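Long-range contact in FMN-dependent NADH-azoreductase 1 (Bacillus anthracis, PDB 3U7I), which probably uses FMN and NADH to reduce electrophilic quinones and to cleave the azo bond of aromatic azo compounds, working as a homodimer: residues K25-S39 with A202-K216. Numbering follows the deposited sequence.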
loop_
_atom_site.group_PDB
_atom_site.type_symbol
_atom_site.label_atom_id
_atom_site.label_comp_id
_atom_site.label_asym_id
_atom_site.label_seq_id
_atom_site.Cartn_x
_atom_site.Cartn_y
_atom_site.Cartn_z
ATOM N N LYS C 25 2.753 -17.803 13.279
ATOM C CA LYS C 25 3.102 -18.436 14.553
ATOM C C LYS C 25 2.810 -17.517 15.725
ATOM O O LYS C 25 2.201 -17.933 16.706
ATOM C CB LYS C 25 4.580 -18.847 14.603
ATOM C CG LYS C 25 4.870 -20.169 13.940
ATOM C CD LYS C 25 6.309 -20.613 14.131
ATOM C CE LYS C 25 6.646 -21.704 13.119
ATOM N NZ LYS C 25 7.613 -22.723 13.629
ATOM N N VAL C 26 3.258 -16.268 15.629
ATOM C CA VAL C 26 3.051 -15.303 16.710
ATOM C C VAL C 26 1.559 -15.021 16.939
ATOM O O VAL C 26 1.103 -14.928 18.080
ATOM C CB VAL C 26 3.820 -13.993 16.441
ATOM C CG1 VAL C 26 3.566 -12.977 17.549
ATOM C CG2 VAL C 26 5.311 -14.280 16.301
ATOM N N PHE C 27 0.805 -14.895 15.848
ATOM C CA PHE C 27 -0.644 -14.716 15.922
ATOM C C PHE C 27 -1.349 -15.899 16.595
ATOM O O PHE C 27 -2.247 -15.714 17.423
ATOM C CB PHE C 27 -1.245 -14.495 14.526
ATOM C CG PHE C 27 -2.721 -14.769 14.468
ATOM C CD1 PHE C 27 -3.610 -13.981 15.185
ATOM C CD2 PHE C 27 -3.219 -15.830 13.722
ATOM C CE1 PHE C 27 -4.969 -14.232 15.159
ATOM C CE2 PHE C 27 -4.583 -16.085 13.684
ATOM C CZ PHE C 27 -5.458 -15.284 14.410
ATOM N N LYS C 28 -0.962 -17.115 16.220
ATOM C CA LYS C 28 -1.584 -18.306 16.794
ATOM C C LYS C 28 -1.287 -18.412 18.294
ATOM O O LYS C 28 -2.135 -18.839 19.087
ATOM C CB LYS C 28 -1.135 -19.559 16.042
ATOM C CG LYS C 28 -1.677 -19.648 14.619
ATOM C CD LYS C 28 -0.715 -20.430 13.716
ATOM C CE LYS C 28 -1.402 -21.595 13.019
ATOM N NZ LYS C 28 -1.955 -22.564 14.013
ATOM N N HIS C 29 -0.088 -17.996 18.683
ATOM C CA HIS C 29 0.267 -17.924 20.094
ATOM C C HIS C 29 -0.612 -16.883 20.793
ATOM O O HIS C 29 -1.149 -17.147 21.873
ATOM C CB HIS C 29 1.747 -17.579 20.261
ATOM C CG HIS C 29 2.259 -17.769 21.657
ATOM N ND1 HIS C 29 2.572 -19.008 22.173
ATOM C CD2 HIS C 29 2.512 -16.874 22.643
ATOM C CE1 HIS C 29 2.994 -18.867 23.418
ATOM N NE2 HIS C 29 2.961 -17.583 23.729
ATOM N N PHE C 30 -0.759 -15.709 20.171
ATOM C CA PHE C 30 -1.670 -14.685 20.674
ATOM C C PHE C 30 -3.091 -15.234 20.856
ATOM O O PHE C 30 -3.699 -15.060 21.917
ATOM C CB PHE C 30 -1.708 -13.444 19.765
ATOM C CG PHE C 30 -2.861 -12.512 20.069
ATOM C CD1 PHE C 30 -2.787 -11.610 21.123
ATOM C CD2 PHE C 30 -4.033 -12.566 19.324
ATOM C CE1 PHE C 30 -3.858 -10.765 21.415
ATOM C CE2 PHE C 30 -5.106 -11.733 19.616
ATOM C CZ PHE C 30 -5.016 -10.829 20.660
ATOM N N LEU C 31 -3.612 -15.895 19.824
ATOM C CA LEU C 31 -5.010 -16.319 19.830
ATOM C C LEU C 31 -5.300 -17.346 20.921
ATOM O O LEU C 31 -6.345 -17.294 21.578
ATOM C CB LEU C 31 -5.427 -16.849 18.456
ATOM C CG LEU C 31 -6.932 -17.069 18.260
ATOM C CD1 LEU C 31 -7.700 -15.757 18.370
ATOM C CD2 LEU C 31 -7.211 -17.746 16.924
ATOM N N GLU C 32 -4.370 -18.276 21.112
ATOM C CA GLU C 32 -4.486 -19.270 22.175
ATOM C C GLU C 32 -4.527 -18.589 23.540
ATOM O O GLU C 32 -5.379 -18.887 24.379
ATOM C CB GLU C 32 -3.315 -20.248 22.104
ATOM C CG GLU C 32 -3.370 -21.367 23.133
ATOM C CD GLU C 32 -2.181 -22.315 23.040
ATOM O OE1 GLU C 32 -1.358 -22.170 22.106
ATOM O OE2 GLU C 32 -2.072 -23.209 23.908
ATOM N N SER C 33 -3.599 -17.661 23.745
ATOM C CA SER C 33 -3.516 -16.875 24.974
ATOM C C SER C 33 -4.771 -16.010 25.213
ATOM O O SER C 33 -5.339 -15.997 26.317
ATOM C CB SER C 33 -2.255 -16.003 24.929
ATOM O OG SER C 33 -2.085 -15.265 26.123
ATOM N N TYR C 34 -5.194 -15.302 24.170
ATOM C CA TYR C 34 -6.398 -14.478 24.204
ATOM C C TYR C 34 -7.631 -15.295 24.576
ATOM O O TYR C 34 -8.393 -14.908 25.470
ATOM C CB TYR C 34 -6.597 -13.839 22.834
ATOM C CG TYR C 34 -7.606 -12.715 22.758
ATOM C CD1 TYR C 34 -7.505 -11.595 23.583
ATOM C CD2 TYR C 34 -8.619 -12.741 21.808
ATOM C CE1 TYR C 34 -8.418 -10.537 23.486
ATOM C CE2 TYR C 34 -9.532 -11.694 21.698
ATOM C CZ TYR C 34 -9.427 -10.593 22.541
ATOM O OH TYR C 34 -10.335 -9.560 22.428
ATOM N N LYS C 35 -7.828 -16.421 23.888
ATOM C CA LYS C 35 -9.004 -17.264 24.113
ATOM C C LYS C 35 -9.156 -17.740 25.569
ATOM O O LYS C 35 -10.268 -18.019 26.016
ATOM C CB LYS C 35 -9.015 -18.455 23.150
ATOM C CG LYS C 35 -9.421 -18.112 21.721
ATOM C CD LYS C 35 -9.619 -19.384 20.901
ATOM C CE LYS C 35 -9.682 -19.100 19.403
ATOM N NZ LYS C 35 -11.051 -18.831 18.868
ATOM N N GLU C 36 -8.046 -17.813 26.301
ATOM C CA GLU C 36 -8.068 -18.209 27.715
ATOM C C GLU C 36 -8.596 -17.110 28.621
ATOM O O GLU C 36 -9.102 -17.386 29.711
ATOM C CB GLU C 36 -6.660 -18.539 28.204
ATOM C CG GLU C 36 -6.072 -19.830 27.693
ATOM C CD GLU C 36 -4.616 -19.975 28.090
ATOM O OE1 GLU C 36 -4.210 -19.359 29.104
ATOM O OE2 GLU C 36 -3.876 -20.694 27.379
ATOM N N LEU C 37 -8.444 -15.863 28.188
ATOM C CA LEU C 37 -8.725 -14.718 29.053
ATOM C C LEU C 37 -10.049 -13.991 28.758
ATOM O O LEU C 37 -10.629 -13.377 29.654
ATOM C CB LEU C 37 -7.551 -13.729 29.020
ATOM C CG LEU C 37 -6.188 -14.269 29.459
ATOM C CD1 LEU C 37 -5.101 -13.267 29.110
ATOM C CD2 LEU C 37 -6.170 -14.605 30.944
ATOM N N ILE C 38 -10.520 -14.066 27.511
ATOM C CA ILE C 38 -11.747 -13.365 27.121
ATOM C C ILE C 38 -12.967 -13.867 27.897
ATOM O O ILE C 38 -13.063 -15.052 28.234
ATOM C CB ILE C 38 -12.036 -13.420 25.576
ATOM C CG1 ILE C 38 -12.204 -14.855 25.074
ATOM C CG2 ILE C 38 -10.950 -12.703 24.777
ATOM C CD1 ILE C 38 -12.368 -14.924 23.575
ATOM N N SER C 39 -13.888 -12.953 28.184
ATOM C CA SER C 39 -15.157 -13.301 28.816
ATOM C C SER C 39 -16.004 -14.126 27.848
ATOM O O SER C 39 -15.755 -14.131 26.642
ATOM C CB SER C 39 -15.908 -12.038 29.242
ATOM O OG SER C 39 -15.210 -11.364 30.278
ATOM N N ALA C 202 8.550 -12.272 20.732
ATOM C CA ALA C 202 7.230 -11.919 20.215
ATOM C C ALA C 202 6.131 -12.629 20.998
ATOM O O ALA C 202 5.105 -12.031 21.318
ATOM C CB ALA C 202 7.131 -12.259 18.751
ATOM N N TYR C 203 6.344 -13.908 21.300
ATOM C CA TYR C 203 5.401 -14.649 22.127
ATOM C C TYR C 203 5.126 -13.915 23.438
ATOM O O TYR C 203 3.974 -13.807 23.862
ATOM C CB TYR C 203 5.918 -16.055 22.434
ATOM C CG TYR C 203 5.913 -17.011 21.258
ATOM C CD1 TYR C 203 5.190 -16.731 20.101
ATOM C CD2 TYR C 203 6.628 -18.205 21.311
ATOM C CE1 TYR C 203 5.188 -17.615 19.024
ATOM C CE2 TYR C 203 6.633 -19.089 20.246
ATOM C CZ TYR C 203 5.914 -18.792 19.109
ATOM O OH TYR C 203 5.930 -19.680 18.058
ATOM N N LYS C 204 6.175 -13.408 24.081
ATOM C CA LYS C 204 6.008 -12.742 25.370
ATOM C C LYS C 204 5.181 -11.469 25.249
ATOM O O LYS C 204 4.284 -11.218 26.060
ATOM C CB LYS C 204 7.351 -12.415 26.017
ATOM C CG LYS C 204 7.211 -11.936 27.462
ATOM C CD LYS C 204 8.322 -10.966 27.845
ATOM C CE LYS C 204 8.023 -10.268 29.167
ATOM N NZ LYS C 204 8.914 -9.085 29.389
ATOM N N GLU C 205 5.487 -10.664 24.238
ATOM C CA GLU C 205 4.736 -9.438 23.982
ATOM C C GLU C 205 3.257 -9.675 23.679
ATOM O O GLU C 205 2.399 -8.888 24.103
ATOM C CB GLU C 205 5.350 -8.669 22.817
ATOM C CG GLU C 205 6.707 -8.090 23.090
ATOM C CD GLU C 205 7.069 -7.045 22.059
ATOM O OE1 GLU C 205 8.171 -7.146 21.477
ATOM O OE2 GLU C 205 6.244 -6.127 21.829
ATOM N N VAL C 206 2.951 -10.735 22.931
ATOM C CA VAL C 206 1.556 -10.989 22.568
ATOM C C VAL C 206 0.773 -11.647 23.704
ATOM O O VAL C 206 -0.460 -11.600 23.722
ATOM C CB VAL C 206 1.408 -11.804 21.260
ATOM C CG1 VAL C 206 1.856 -10.966 20.060
ATOM C CG2 VAL C 206 2.182 -13.112 21.345
ATOM N N GLU C 207 1.485 -12.262 24.646
ATOM C CA GLU C 207 0.858 -12.693 25.894
ATOM C C GLU C 207 0.427 -11.468 26.697
ATOM O O GLU C 207 -0.713 -11.373 27.144
ATOM C CB GLU C 207 1.813 -13.547 26.726
ATOM C CG GLU C 207 2.090 -14.908 26.148
ATOM C CD GLU C 207 3.152 -15.661 26.937
ATOM O OE1 GLU C 207 3.469 -15.237 28.071
ATOM O OE2 GLU C 207 3.672 -16.672 26.415
ATOM N N GLU C 208 1.350 -10.535 26.881
ATOM C CA GLU C 208 1.050 -9.293 27.575
ATOM C C GLU C 208 -0.076 -8.512 26.888
ATOM O O GLU C 208 -0.904 -7.900 27.562
ATOM C CB GLU C 208 2.317 -8.442 27.690
ATOM C CG GLU C 208 3.399 -9.081 28.550
ATOM C CD GLU C 208 4.790 -8.526 28.275
ATOM O OE1 GLU C 208 5.119 -8.275 27.091
ATOM O OE2 GLU C 208 5.562 -8.348 29.244
ATOM N N ALA C 209 -0.108 -8.538 25.553
ATOM C CA ALA C 209 -1.175 -7.887 24.783
ATOM C C ALA C 209 -2.520 -8.581 24.980
ATOM O O ALA C 209 -3.561 -7.926 25.060
ATOM C CB ALA C 209 -0.818 -7.845 23.297
ATOM N N ALA C 210 -2.487 -9.912 25.048
ATOM C CA ALA C 210 -3.680 -10.719 25.292
ATOM C C ALA C 210 -4.302 -10.397 26.653
ATOM O O ALA C 210 -5.518 -10.224 26.759
ATOM C CB ALA C 210 -3.343 -12.203 25.192
ATOM N N SER C 211 -3.463 -10.324 27.687
ATOM C CA SER C 211 -3.900 -9.932 29.027
ATOM C C SER C 211 -4.524 -8.542 29.003
ATOM O O SER C 211 -5.613 -8.322 29.545
ATOM C CB SER C 211 -2.718 -9.919 30.001
ATOM O OG SER C 211 -2.235 -11.224 30.239
ATOM N N ARG C 212 -3.808 -7.602 28.394
ATOM C CA ARG C 212 -4.276 -6.228 28.293
ATOM C C ARG C 212 -5.648 -6.165 27.622
ATOM O O ARG C 212 -6.602 -5.623 28.191
ATOM C CB ARG C 212 -3.262 -5.361 27.532
ATOM C CG ARG C 212 -3.629 -3.873 27.483
ATOM C CD ARG C 212 -2.545 -3.031 26.817
ATOM N NE ARG C 212 -2.373 -3.371 25.411
ATOM C CZ ARG C 212 -3.160 -2.935 24.430
ATOM N NH1 ARG C 212 -4.193 -2.144 24.699
ATOM N NH2 ARG C 212 -2.918 -3.301 23.179
ATOM N N LEU C 213 -5.750 -6.734 26.422
ATOM C CA LEU C 213 -6.988 -6.650 25.649
ATOM C C LEU C 213 -8.164 -7.338 26.345
ATOM O O LEU C 213 -9.297 -6.878 26.247
ATOM C CB LEU C 213 -6.796 -7.188 24.224
ATOM C CG LEU C 213 -5.952 -6.344 23.253
ATOM C CD1 LEU C 213 -5.639 -7.124 21.979
ATOM C CD2 LEU C 213 -6.631 -5.012 22.925
ATOM N N ALA C 214 -7.882 -8.432 27.047
ATOM C CA ALA C 214 -8.909 -9.174 27.778
ATOM C C ALA C 214 -9.137 -8.559 29.149
ATOM O O ALA C 214 -10.106 -8.892 29.839
ATOM C CB ALA C 214 -8.512 -10.629 27.921
ATOM N N ASN C 215 -8.236 -7.657 29.528
ATOM C CA ASN C 215 -8.306 -6.962 30.806
ATOM C C ASN C 215 -8.167 -7.912 31.995
ATOM O O ASN C 215 -8.794 -7.717 33.042
ATOM C CB ASN C 215 -9.596 -6.153 30.916
ATOM C CG ASN C 215 -9.538 -5.120 32.020
ATOM O OD1 ASN C 215 -8.458 -4.685 32.420
ATOM N ND2 ASN C 215 -10.701 -4.720 32.521
ATOM N N LYS C 216 -7.339 -8.940 31.815
ATOM C CA LYS C 216 -7.055 -9.916 32.867
ATOM C C LYS C 216 -5.563 -9.899 33.217
ATOM O O LYS C 216 -4.726 -9.452 32.425
ATOM C CB LYS C 216 -7.451 -11.329 32.418
ATOM C CG LYS C 216 -8.897 -11.493 31.980
ATOM C CD LYS C 216 -9.823 -11.744 33.154
ATOM C CE LYS C 216 -11.268 -11.938 32.692
ATOM N NZ LYS C 216 -11.460 -13.136 31.817
HETATM O O HOH W 1 2.622 -20.439 17.604
HETATM O O HOH W 2 -10.725 -16.266 31.832
#
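F30 drops as a knob into a hole formed by V206, A209, A210 and L213, where two helices of the flavodoxin-like fold pack side by side on one face of the parallel sheet. Helices 25-37 and 202-214 run the same way, inclined at 32° with their axes 8.6 Å apart at closest approach. The apolar seam follows the sheet side: V26 CG1 meets V206 CG1 at 3.6 Å, and beyond them F30 touches L145 and V206 touches V185, on strands 143-149 and 181-187. The Y34 ring turns an edge to A210 O and brings CE1 to 3.8 Å from L213 CB, while its hydroxyl is hydrogen-bonded to T7. At the C-terminal end L37 lies along the last turn of the partner helix, with CD1 on S211 CA and CB pressed tightly against A214 CB, 3.4 Å away.

On the outer side of the seam, H29 and Y203 stack face to face, centroids 4.1 Å apart and planes at 23°. With CG anti to the backbone N, the imidazole extends across to helix 202-214, where two contacts restrain its rotation: the tyrosine lies on one face, and E207 accepts a hydrogen bond from NE2 at the ring edge. That bond is 2.9 Å from H29 NE2 to E207 OE2, nearly straight at 172°, in the ring plane and on the anti lone pair of the carboxylate oxygen.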